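Local atomic coordinates of pyridoxal phosphate homeostasis protein (Bifidobacterium adolescentis ATCC 15703, PDB entry 3CPG), a protein that probably binds pyridoxal 5'-phosphate and takes part in keeping the cell's supply of this cofactor in balance. Residues E139-D142 and L146-K149; K130-V135 and I159-L164; I196-L201 and D226-S231. All coordinates share one frame; numbering follows the deposited sequence.

Contact 1: residues E139-D142 and L146-K149; sequences ESVD and LAEK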
loop_
_atom_site.group_PDB
_atom_site.type_symbol
_atom_site.label_atom_id
_atom_site.label_comp_id
_atom_site.label_asym_id
_atom_site.label_seq_id
_atom_site.Cartn_x
_atom_site.Cartn_y
_atom_site.Cartn_z
ATOM N N GLU A 139 4.137 -0.697 -3.948
ATOM C CA GLU A 139 2.946 -0.051 -4.491
ATOM C C GLU A 139 3.176 1.124 -5.428
ATOM O O GLU A 139 2.239 1.594 -6.073
ATOM C CB GLU A 139 2.054 0.441 -3.347
ATOM C CG GLU A 139 1.467 -0.652 -2.478
ATOM C CD GLU A 139 0.322 -0.141 -1.623
ATOM O OE1 GLU A 139 -0.267 0.900 -1.986
ATOM O OE2 GLU A 139 -0.004 -0.785 -0.603
ATOM N N SER A 140 4.417 1.587 -5.517
ATOM C CA SER A 140 4.734 2.763 -6.321
ATOM C C SER A 140 5.361 2.546 -7.696
ATOM O O SER A 140 6.100 3.402 -8.171
ATOM C CB SER A 140 5.652 3.671 -5.507
ATOM O OG SER A 140 6.811 2.947 -5.126
ATOM N N VAL A 141 5.084 1.418 -8.338
ATOM C CA VAL A 141 5.659 1.177 -9.658
ATOM C C VAL A 141 4.859 2.005 -10.665
ATOM O O VAL A 141 3.708 1.689 -10.973
ATOM C CB VAL A 141 5.612 -0.318 -10.004
ATOM C CG1 VAL A 141 6.327 -0.572 -11.323
ATOM C CG2 VAL A 141 6.274 -1.122 -8.883
ATOM N N ASP A 142 5.483 3.062 -11.178
ATOM C CA ASP A 142 4.816 3.976 -12.097
ATOM C C ASP A 142 5.252 3.905 -13.556
ATOM O O ASP A 142 4.842 4.740 -14.364
ATOM C CB ASP A 142 4.995 5.410 -11.583
ATOM C CG ASP A 142 6.454 5.839 -11.547
ATOM O OD1 ASP A 142 7.328 4.979 -11.325
ATOM O OD2 ASP A 142 6.732 7.042 -11.731
ATOM N N LEU A 146 10.698 1.252 -14.506
ATOM C CA LEU A 146 10.944 0.904 -13.108
ATOM C C LEU A 146 10.659 -0.575 -12.873
ATOM O O LEU A 146 11.425 -1.260 -12.204
ATOM C CB LEU A 146 10.075 1.759 -12.170
ATOM C CG LEU A 146 10.239 1.524 -10.660
ATOM C CD1 LEU A 146 11.708 1.638 -10.278
ATOM C CD2 LEU A 146 9.406 2.542 -9.875
ATOM N N ALA A 147 9.563 -1.067 -13.441
ATOM C CA ALA A 147 9.188 -2.467 -13.287
ATOM C C ALA A 147 10.303 -3.386 -13.781
ATOM O O ALA A 147 10.573 -4.425 -13.177
ATOM C CB ALA A 147 7.897 -2.746 -14.051
ATOM N N GLU A 148 10.941 -3.007 -14.884
ATOM C CA GLU A 148 12.032 -3.805 -15.440
ATOM C C GLU A 148 13.226 -3.805 -14.488
ATOM O O GLU A 148 13.868 -4.835 -14.279
ATOM C CB GLU A 148 12.479 -3.250 -16.796
ATOM C CG GLU A 148 11.445 -3.327 -17.906
ATOM C CD GLU A 148 11.948 -2.723 -19.210
ATOM O OE1 GLU A 148 12.427 -1.569 -19.190
ATOM O OE2 GLU A 148 11.859 -3.400 -20.258
ATOM N N LYS A 149 13.526 -2.645 -13.913
ATOM C CA LYS A 149 14.648 -2.541 -12.988
ATOM C C LYS A 149 14.407 -3.407 -11.757
ATOM O O LYS A 149 15.323 -4.041 -11.246
ATOM C CB LYS A 149 14.861 -1.085 -12.574
ATOM C CG LYS A 149 15.282 -0.191 -13.721
ATOM C CD LYS A 149 15.358 1.261 -13.290
ATOM C CE LYS A 149 15.690 2.157 -14.471
ATOM N NZ LYS A 149 15.771 3.586 -14.057
#

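Contact 2: residues K130-V135 and I159-L164; sequences KVLPVV and ITVGVL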
loop_
_atom_site.group_PDB
_atom_site.type_symbol
_atom_site.label_atom_id
_atom_site.label_comp_id
_atom_site.label_asym_id
_atom_site.label_seq_id
_atom_site.Cartn_x
_atom_site.Cartn_y
_atom_site.Cartn_z
ATOM N N LYS A 130 17.664 -2.238 -1.497
ATOM C CA LYS A 130 17.495 -1.976 -0.071
ATOM C C LYS A 130 16.149 -2.486 0.449
ATOM O O LYS A 130 16.034 -2.871 1.615
ATOM C CB LYS A 130 17.587 -0.473 0.210
ATOM C CG LYS A 130 18.931 0.160 -0.111
ATOM C CD LYS A 130 20.010 -0.300 0.854
ATOM C CE LYS A 130 21.318 0.440 0.607
ATOM N NZ LYS A 130 22.355 0.088 1.617
ATOM N N VAL A 131 15.135 -2.499 -0.409
ATOM C CA VAL A 131 13.813 -2.928 0.029
ATOM C C VAL A 131 13.408 -4.359 -0.315
ATOM O O VAL A 131 12.526 -4.917 0.332
ATOM C CB VAL A 131 12.714 -1.956 -0.481
ATOM C CG1 VAL A 131 13.038 -0.533 -0.038
ATOM C CG2 VAL A 131 12.590 -2.030 -1.996
ATOM N N LEU A 132 14.049 -4.966 -1.309
ATOM C CA LEU A 132 13.693 -6.333 -1.681
ATOM C C LEU A 132 13.819 -7.358 -0.547
ATOM O O LEU A 132 13.086 -8.342 -0.514
ATOM C CB LEU A 132 14.520 -6.792 -2.884
ATOM C CG LEU A 132 14.169 -6.100 -4.202
ATOM C CD1 LEU A 132 15.027 -6.669 -5.319
ATOM C CD2 LEU A 132 12.689 -6.307 -4.515
ATOM N N PRO A 133 14.763 -7.153 0.387
ATOM C CA PRO A 133 14.888 -8.126 1.477
ATOM C C PRO A 133 13.808 -7.971 2.546
ATOM O O PRO A 133 13.694 -8.806 3.444
ATOM C CB PRO A 133 16.275 -7.828 2.054
ATOM C CG PRO A 133 17.012 -7.218 0.909
ATOM C CD PRO A 133 15.971 -6.315 0.303
ATOM N N VAL A 134 13.013 -6.910 2.442
ATOM C CA VAL A 134 11.992 -6.631 3.446
ATOM C C VAL A 134 10.537 -6.549 2.982
ATOM O O VAL A 134 9.678 -7.273 3.484
ATOM C CB VAL A 134 12.328 -5.312 4.184
ATOM C CG1 VAL A 134 11.244 -4.980 5.197
ATOM C CG2 VAL A 134 13.679 -5.435 4.867
ATOM N N VAL A 135 10.260 -5.662 2.032
ATOM C CA VAL A 135 8.893 -5.471 1.557
ATOM C C VAL A 135 8.396 -6.559 0.606
ATOM O O VAL A 135 9.131 -7.011 -0.275
ATOM C CB VAL A 135 8.738 -4.097 0.860
ATOM C CG1 VAL A 135 9.277 -2.995 1.762
ATOM C CG2 VAL A 135 9.460 -4.096 -0.473
ATOM N N ILE A 159 13.969 -14.273 -6.123
ATOM C CA ILE A 159 12.662 -14.106 -5.497
ATOM C C ILE A 159 11.648 -13.436 -6.417
ATOM O O ILE A 159 11.965 -13.041 -7.536
ATOM C CB ILE A 159 12.762 -13.229 -4.233
ATOM C CG1 ILE A 159 13.193 -11.810 -4.629
ATOM C CG2 ILE A 159 13.745 -13.841 -3.246
ATOM C CD1 ILE A 159 13.082 -10.781 -3.513
ATOM N N THR A 160 10.422 -13.320 -5.918
ATOM C CA THR A 160 9.343 -12.652 -6.634
ATOM C C THR A 160 8.801 -11.609 -5.667
ATOM O O THR A 160 8.530 -11.918 -4.509
ATOM C CB THR A 160 8.185 -13.607 -6.996
ATOM O OG1 THR A 160 8.640 -14.586 -7.937
ATOM C CG2 THR A 160 7.027 -12.820 -7.615
ATOM N N VAL A 161 8.667 -10.372 -6.128
ATOM C CA VAL A 161 8.139 -9.319 -5.273
ATOM C C VAL A 161 6.820 -8.834 -5.857
ATOM O O VAL A 161 6.649 -8.789 -7.076
ATOM C CB VAL A 161 9.141 -8.129 -5.153
ATOM C CG1 VAL A 161 9.350 -7.466 -6.513
ATOM C CG2 VAL A 161 8.635 -7.124 -4.125
ATOM N N GLY A 162 5.876 -8.497 -4.988
ATOM C CA GLY A 162 4.597 -8.012 -5.466
ATOM C C GLY A 162 4.715 -6.560 -5.881
ATOM O O GLY A 162 5.556 -5.828 -5.363
ATOM N N VAL A 163 3.892 -6.141 -6.835
ATOM C CA VAL A 163 3.912 -4.752 -7.274
ATOM C C VAL A 163 2.512 -4.276 -7.608
ATOM O O VAL A 163 1.660 -5.063 -8.021
ATOM C CB VAL A 163 4.780 -4.535 -8.551
ATOM C CG1 VAL A 163 6.227 -4.908 -8.284
ATOM C CG2 VAL A 163 4.216 -5.346 -9.709
ATOM N N LEU A 164 2.275 -2.989 -7.393
ATOM C CA LEU A 164 1.007 -2.378 -7.758
ATOM C C LEU A 164 1.409 -1.322 -8.772
ATOM O O LEU A 164 2.442 -0.668 -8.613
ATOM C CB LEU A 164 0.318 -1.698 -6.567
ATOM C CG LEU A 164 -0.095 -2.539 -5.355
ATOM C CD1 LEU A 164 -1.045 -1.722 -4.479
ATOM C CD2 LEU A 164 -0.782 -3.822 -5.806
#

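Contact 3: residues I196-L201 and D226-S231; sequences IELQGL and DLILAS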
loop_
_atom_site.group_PDB
_atom_site.type_symbol
_atom_site.label_atom_id
_atom_site.label_comp_id
_atom_site.label_asym_id
_atom_site.label_seq_id
_atom_site.Cartn_x
_atom_site.Cartn_y
_atom_site.Cartn_z
ATOM N N ILE A 196 8.319 -10.587 -10.636
ATOM C CA ILE A 196 7.311 -9.684 -10.098
ATOM C C ILE A 196 5.902 -10.222 -10.290
ATOM O O ILE A 196 5.616 -10.964 -11.236
ATOM C CB ILE A 196 7.389 -8.260 -10.718
ATOM C CG1 ILE A 196 7.272 -8.330 -12.237
ATOM C CG2 ILE A 196 8.687 -7.577 -10.303
ATOM C CD1 ILE A 196 7.364 -6.970 -12.909
ATOM N N GLU A 197 5.027 -9.862 -9.359
ATOM C CA GLU A 197 3.635 -10.275 -9.416
ATOM C C GLU A 197 2.751 -9.033 -9.337
ATOM O O GLU A 197 2.708 -8.356 -8.311
ATOM C CB GLU A 197 3.300 -11.215 -8.255
ATOM C CG GLU A 197 1.879 -11.754 -8.301
ATOM C CD GLU A 197 1.561 -12.695 -7.155
ATOM O OE1 GLU A 197 1.349 -12.216 -6.021
ATOM O OE2 GLU A 197 1.527 -13.921 -7.390
ATOM N N LEU A 198 2.056 -8.731 -10.426
ATOM C CA LEU A 198 1.165 -7.574 -10.456
ATOM C C LEU A 198 -0.052 -7.903 -9.594
ATOM O O LEU A 198 -0.854 -8.769 -9.948
ATOM C CB LEU A 198 0.729 -7.294 -11.892
ATOM C CG LEU A 198 -0.277 -6.165 -12.095
ATOM C CD1 LEU A 198 0.302 -4.847 -11.600
ATOM C CD2 LEU A 198 -0.635 -6.085 -13.570
ATOM N N GLN A 199 -0.197 -7.207 -8.473
ATOM C CA GLN A 199 -1.300 -7.490 -7.554
ATOM C C GLN A 199 -2.432 -6.471 -7.540
ATOM O O GLN A 199 -3.379 -6.601 -6.755
ATOM C CB GLN A 199 -0.736 -7.660 -6.142
ATOM C CG GLN A 199 0.418 -8.650 -6.097
ATOM C CD GLN A 199 1.113 -8.695 -4.751
ATOM O OE1 GLN A 199 1.306 -7.667 -4.104
ATOM N NE2 GLN A 199 1.516 -9.891 -4.335
ATOM N N GLY A 200 -2.340 -5.469 -8.408
ATOM C CA GLY A 200 -3.368 -4.445 -8.461
ATOM C C GLY A 200 -2.836 -3.078 -8.852
ATOM O O GLY A 200 -1.725 -2.956 -9.376
ATOM N N LEU A 201 -3.644 -2.050 -8.609
ATOM C CA LEU A 201 -3.286 -0.672 -8.931
ATOM C C LEU A 201 -3.294 0.196 -7.671
ATOM O O LEU A 201 -3.886 -0.167 -6.658
ATOM C CB LEU A 201 -4.281 -0.099 -9.945
ATOM C CG LEU A 201 -4.533 -0.919 -11.218
ATOM C CD1 LEU A 201 -5.595 -0.233 -12.063
ATOM C CD2 LEU A 201 -3.242 -1.083 -11.997
ATOM N N ASP A 226 -10.446 -3.461 -13.581
ATOM C CA ASP A 226 -11.363 -4.435 -14.167
ATOM C C ASP A 226 -10.952 -4.862 -15.573
ATOM O O ASP A 226 -11.020 -6.047 -15.911
ATOM C CB ASP A 226 -12.791 -3.881 -14.202
ATOM C CG ASP A 226 -13.389 -3.714 -12.821
ATOM O OD1 ASP A 226 -12.880 -4.337 -11.865
ATOM O OD2 ASP A 226 -14.384 -2.970 -12.694
ATOM N N LEU A 227 -10.533 -3.902 -16.392
ATOM C CA LEU A 227 -10.117 -4.205 -17.757
ATOM C C LEU A 227 -8.862 -5.076 -17.772
ATOM O O LEU A 227 -8.759 -6.016 -18.558
ATOM C CB LEU A 227 -9.878 -2.909 -18.547
ATOM C CG LEU A 227 -11.140 -2.119 -18.918
ATOM C CD1 LEU A 227 -10.776 -0.837 -19.655
ATOM C CD2 LEU A 227 -12.034 -2.994 -19.784
ATOM N N ILE A 228 -7.907 -4.777 -16.897
ATOM C CA ILE A 228 -6.682 -5.572 -16.844
ATOM C C ILE A 228 -6.998 -7.028 -16.497
ATOM O O ILE A 228 -6.459 -7.955 -17.105
ATOM C CB ILE A 228 -5.693 -5.013 -15.801
ATOM C CG1 ILE A 228 -5.267 -3.600 -16.201
ATOM C CG2 ILE A 228 -4.475 -5.934 -15.693
ATOM C CD1 ILE A 228 -4.494 -2.860 -15.111
ATOM N N LEU A 229 -7.866 -7.229 -15.513
ATOM C CA LEU A 229 -8.250 -8.580 -15.117
ATOM C C LEU A 229 -8.969 -9.284 -16.261
ATOM O O LEU A 229 -8.768 -10.475 -16.506
ATOM C CB LEU A 229 -9.172 -8.538 -13.899
ATOM C CG LEU A 229 -8.525 -8.350 -12.529
ATOM C CD1 LEU A 229 -9.603 -8.338 -11.461
ATOM C CD2 LEU A 229 -7.541 -9.485 -12.271
ATOM N N ALA A 230 -9.807 -8.535 -16.965
ATOM C CA ALA A 230 -10.569 -9.095 -18.072
ATOM C C ALA A 230 -9.709 -9.484 -19.270
ATOM O O ALA A 230 -10.072 -10.385 -20.026
ATOM C CB ALA A 230 -11.647 -8.106 -18.507
ATOM N N SER A 231 -8.566 -8.823 -19.434
ATOM C CA SER A 231 -7.688 -9.091 -20.573
ATOM C C SER A 231 -7.195 -10.530 -20.633
ATOM O O SER A 231 -7.020 -11.090 -21.717
ATOM C CB SER A 231 -6.481 -8.143 -20.554
ATOM O OG SER A 231 -5.506 -8.566 -19.615
#

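Contact 1: residues E139-D142 and L146-K149
Leu146 of the helix leans on the end of the strand that carries Ser140 and Val141. Its CB points at the strand. Leu146 CG stands anti to the backbone N (chi1 -179°) and lies 4.5 Å from Val141 CG1. Beyond CG the branch CD2 does the touching. Leu146 CD2 sits 3.8 Å from Ser140 O and 4.0 Å from Val141 CA, so it rests on backbone as much as on side chain. The same methyl also meets the carboxylate of Asp142, with Leu146 CD2 3.5 Å from Asp142 OD1. The two side chains cross there at about a right angle. Asp142 leaves its CA away from the helix, and its CG lies between the backbone N and the carbonyl carbon (chi1 63°), which brings OD1 back to the leucine. Val141 adds a second apolar point, its CG1 3.8 Å from Ala147 CB. The contact is van der Waals packing, mostly buried, of methyls on one another and on two oxygens. Ser140 OG bonds elsewhere, to Gly121 O. Strand 137-141 here runs into helix 144-157 by a short turn, the first half of a beta-alpha-beta unit completed by strand 161-166. Val141 packs on Val163 of that strand, and Ala147 touches Leu193 in a loop.

Contact 2: residues K130-V135 and I159-L164
Leu132 and Val161 meet at about a right angle, with one leucine methyl against the branch point of the valine. Leu132 CD2 is 4.0 Å from Val161 CB and 4.1 Å from Val161 CG1. It therefore rests over the fork of the valine, not on a single methyl. Val161 CG2 is anti to the backbone N and is turned to the backbone of the other segment, 3.9 Å from Val135 O. Ile159, partly exposed, makes the third touch. Its CG1 lies between the backbone N and the carbonyl carbon (chi1 65°). This carries Ile159 CD1 to 3.9 Å from Leu132 O and 4.3 Å from Leu132 CB. One layer out, the turn at 131-135 is tied by Val131 O, which accepts from both Val134 N and Val135 N, each at 2.9 Å. These bonds tie the turn that carries Leu132 and Val135, and so probably fix where the two residues sit. Arg153 and Ile150 of helix 144-157 flank the leucine and the valine, respectively. Val161 is held in the sheet by backbone bonds to Gly195 and Glu197. The arrangement is that of a TIM barrel, where a parallel strand is backed by the helices and connecting turns of the outer layer.

Contact 3: residues I196-L201 and D226-S231
This contact packs helix 211-231 on strand 196-202, within the beta-alpha-beta unit that strand 241-243 completes. Ile228, from residues 226-231 of the helix, makes the contact, and it meets two leucines of the strand. Leu201 and Ile228 reach toward each other tip to tip. Ile228 CD1 lies 3.8 Å from Leu201 CD2 and 4.2 Å from Leu201 CD1, so the end methyl faces the fork of the leucine. Ile228 uses its other branch for Leu198. Ile228 CG2, anti to the backbone N, approaches Leu198 CD2 at 4.4 Å, a looser touch. All three side chains are buried. Ile228 also packs on Ala187 of helix 183-191, and on Thr236 and Cys239 of the loop leading to strand 241-243. Leu201 is further enclosed by Leu221, Thr224 and Arg225 of its own partner helix. Polar groups beside the seam bond both within their segments and beyond them. Gln199 NE2 gives a nearly straight bond of 2.9 Å to Glu197 OE1 (169°), which accepts with its anti lone pair. Gln199 OE1 is bonded to Thr137 OG1. On the helix, Ser231 OG donates to Ile228 O at 2.8 Å, and it also bonds Glu233 N. A buried apolar seam between a parallel strand and the helix that follows it is the basic repeating interface of the TIM barrel, the fold of this alanine racemase N-terminal-like domain.

Overall arrangement
All three contacts are mainly buried and held by van der Waals packing, and all lie on one parallel sheet. Contacts 1 and 3 each join a strand to the helix that follows it. Contact 2 instead sets the turn-bearing segment 130-135 against a strand farther along the chain, and contact 1 is nested inside the loop it closes. Strands 137-141 and 161-166 are neighbours, so contacts 1 and 2 touch directly, as where Glu139 CG packs on Leu164 CD1. Strands 161-166 and 196-202 are paired as well, with probable backbone bonds Val163 N to Glu197 O and Gln199 N to Val163 O. Methyls meet backbone oxygens in contacts 1 and 2, whereas contact 3 is side chain on side chain.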